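Local coordinates for protein adenylate kinase (Schistosoma mansoni, PDB 3UMF) that catalyses the reversible transfer of a phosphoryl group between adenine nucleotides, ATP and AMP giving two ADP, at residues 88-93 against 119-124. Residues are numbered along the deposited sequence; the frame is centred on the assembly and turned at random.
Sequences VPLEVV and ELDQGI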
loop_
_atom_site.group_PDB
_atom_site.type_symbol
_atom_site.label_atom_id
_atom_site.label_comp_id
_atom_site.label_asym_id
_atom_site.label_seq_id
_atom_site.Cartn_x
_atom_site.Cartn_y
_atom_site.Cartn_z
ATOM N N VAL A 88 8.596 -3.833 14.339
ATOM C CA VAL A 88 7.540 -3.011 14.911
ATOM C C VAL A 88 6.230 -3.788 14.858
ATOM O O VAL A 88 5.827 -4.251 13.790
ATOM C CB VAL A 88 7.392 -1.684 14.150
ATOM C CG1 VAL A 88 6.366 -0.790 14.836
ATOM C CG2 VAL A 88 8.738 -0.981 14.059
ATOM N N PRO A 89 5.569 -3.956 16.017
ATOM C CA PRO A 89 4.318 -4.722 16.064
ATOM C C PRO A 89 3.239 -4.127 15.161
ATOM O O PRO A 89 3.211 -2.910 14.957
ATOM C CB PRO A 89 3.894 -4.609 17.532
ATOM C CG PRO A 89 5.163 -4.371 18.271
ATOM C CD PRO A 89 6.003 -3.525 17.357
ATOM N N LEU A 90 2.375 -4.980 14.624
ATOM C CA LEU A 90 1.291 -4.540 13.750
ATOM C C LEU A 90 0.353 -3.578 14.475
ATOM O O LEU A 90 -0.162 -2.633 13.879
ATOM C CB LEU A 90 0.517 -5.753 13.224
ATOM C CG LEU A 90 -0.792 -5.510 12.469
ATOM C CD1 LEU A 90 -0.560 -4.675 11.218
ATOM C CD2 LEU A 90 -1.446 -6.835 12.114
ATOM N N GLU A 91 0.153 -3.821 15.768
ATOM C CA GLU A 91 -0.716 -2.994 16.597
ATOM C C GLU A 91 -0.269 -1.530 16.619
ATOM O O GLU A 91 -1.101 -0.620 16.641
ATOM C CB GLU A 91 -0.780 -3.546 18.027
ATOM C CG GLU A 91 -1.570 -4.845 18.174
ATOM C CD GLU A 91 -0.862 -6.049 17.573
ATOM O OE1 GLU A 91 0.384 -6.031 17.480
ATOM O OE2 GLU A 91 -1.555 -7.014 17.184
ATOM N N VAL A 92 1.043 -1.308 16.614
ATOM C CA VAL A 92 1.591 0.047 16.612
ATOM C C VAL A 92 1.286 0.774 15.302
ATOM O O VAL A 92 0.837 1.921 15.311
ATOM C CB VAL A 92 3.115 0.046 16.855
ATOM C CG1 VAL A 92 3.667 1.459 16.767
ATOM C CG2 VAL A 92 3.440 -0.575 18.208
ATOM N N VAL A 93 1.530 0.101 14.182
ATOM C CA VAL A 93 1.253 0.668 12.868
ATOM C C VAL A 93 -0.239 0.939 12.706
ATOM O O VAL A 93 -0.643 1.980 12.184
ATOM C CB VAL A 93 1.720 -0.283 11.741
ATOM C CG1 VAL A 93 1.236 0.207 10.383
ATOM C CG2 VAL A 93 3.235 -0.422 11.756
ATOM N N GLU A 119 0.284 -8.637 4.283
ATOM C CA GLU A 119 -0.099 -9.954 4.786
ATOM C C GLU A 119 -1.563 -9.972 5.231
ATOM O O GLU A 119 -2.153 -8.922 5.498
ATOM C CB GLU A 119 0.833 -10.391 5.923
ATOM C CG GLU A 119 2.299 -10.505 5.506
ATOM C CD GLU A 119 3.227 -10.862 6.654
ATOM O OE1 GLU A 119 2.923 -11.821 7.393
ATOM O OE2 GLU A 119 4.267 -10.185 6.808
ATOM N N LEU A 120 -2.141 -11.167 5.313
ATOM C CA LEU A 120 -3.569 -11.320 5.575
ATOM C C LEU A 120 -4.003 -10.768 6.934
ATOM O O LEU A 120 -5.074 -10.169 7.050
ATOM C CB LEU A 120 -3.982 -12.789 5.440
ATOM C CG LEU A 120 -5.486 -13.068 5.470
ATOM C CD1 LEU A 120 -6.205 -12.129 4.524
ATOM C CD2 LEU A 120 -5.770 -14.516 5.102
ATOM N N ASP A 121 -3.177 -10.971 7.958
ATOM C CA ASP A 121 -3.502 -10.493 9.298
ATOM C C ASP A 121 -3.620 -8.973 9.330
ATOM O O ASP A 121 -4.476 -8.424 10.022
ATOM C CB ASP A 121 -2.476 -10.989 10.325
ATOM C CG ASP A 121 -1.047 -10.612 9.961
ATOM O OD1 ASP A 121 -0.825 -10.062 8.863
ATOM O OD2 ASP A 121 -0.140 -10.879 10.776
ATOM N N GLN A 122 -2.766 -8.302 8.561
ATOM C CA GLN A 122 -2.783 -6.845 8.471
ATOM C C GLN A 122 -4.101 -6.334 7.893
ATOM O O GLN A 122 -4.637 -5.322 8.348
ATOM C CB GLN A 122 -1.609 -6.351 7.617
ATOM C CG GLN A 122 -0.236 -6.746 8.139
ATOM C CD GLN A 122 0.884 -6.302 7.217
ATOM O OE1 GLN A 122 0.639 -5.805 6.118
ATOM N NE2 GLN A 122 2.123 -6.478 7.663
ATOM N N GLY A 123 -4.618 -7.042 6.893
ATOM C CA GLY A 123 -5.847 -6.644 6.232
ATOM C C GLY A 123 -7.079 -6.823 7.100
ATOM O O GLY A 123 -7.871 -5.895 7.271
ATOM N N ILE A 124 -7.237 -8.021 7.651
ATOM C CA ILE A 124 -8.398 -8.345 8.473
ATOM C C ILE A 124 -8.465 -7.488 9.741
ATOM O O ILE A 124 -9.520 -6.941 10.068
ATOM C CB ILE A 124 -8.429 -9.850 8.834
ATOM C CG1 ILE A 124 -8.699 -10.684 7.575
ATOM C CG2 ILE A 124 -9.487 -10.134 9.889
ATOM C CD1 ILE A 124 -8.432 -12.163 7.749
#
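Leu-90 reaches across to Gln-122 and spreads its two methyls over the near side of that residue. Leu-90 CD1 lies 3.7 Å from Gln-122 CG and also touches Gln-122 CB. Leu-90 CD2 is 3.9 Å from Gln-122 CA and 4.0 Å from Asp-121 O. The two methyls lie side by side, CD1 against the CB-CG part of the glutamine and CD2 against the backbone. With CG swung opposite its own backbone N (chi1 171°), Leu-90 sends CG toward helix 120-129. The second torsion (chi2 61°) then turns one methyl to Gln-122 CG and the other to the backbone. No hydrogen bond crosses between the segments; the contact is aliphatic.

Each segment holds the first turn of a helix, 90-104 and 120-129, with Pro-89 and Glu-119 as N-caps. Both belong to the Rossmann-like core of adenylate kinase, where helices flank a five-stranded parallel sheet. Helix 120-129 follows strand 110-114 through the loop bearing Tyr-116, which the side chains of both Leu-90 and Gln-122 touch.

The amide end of Gln-122 turns away from the leucine. With the chain extended beyond CG (chi2 177°), the amide lies farther from Leu-90 than CG does, and CB and CG make the contact. Gln-122 OE1 accepts a hydrogen bond from Arg-118 N and a weak one from Glu-119 N, 3.4 Å away. The two backbone N-H groups hold OE1 at the start of the helix, the second only weakly. Asp-121 stands at the margin, with its CG 4.4 Å from Leu-90 CD2.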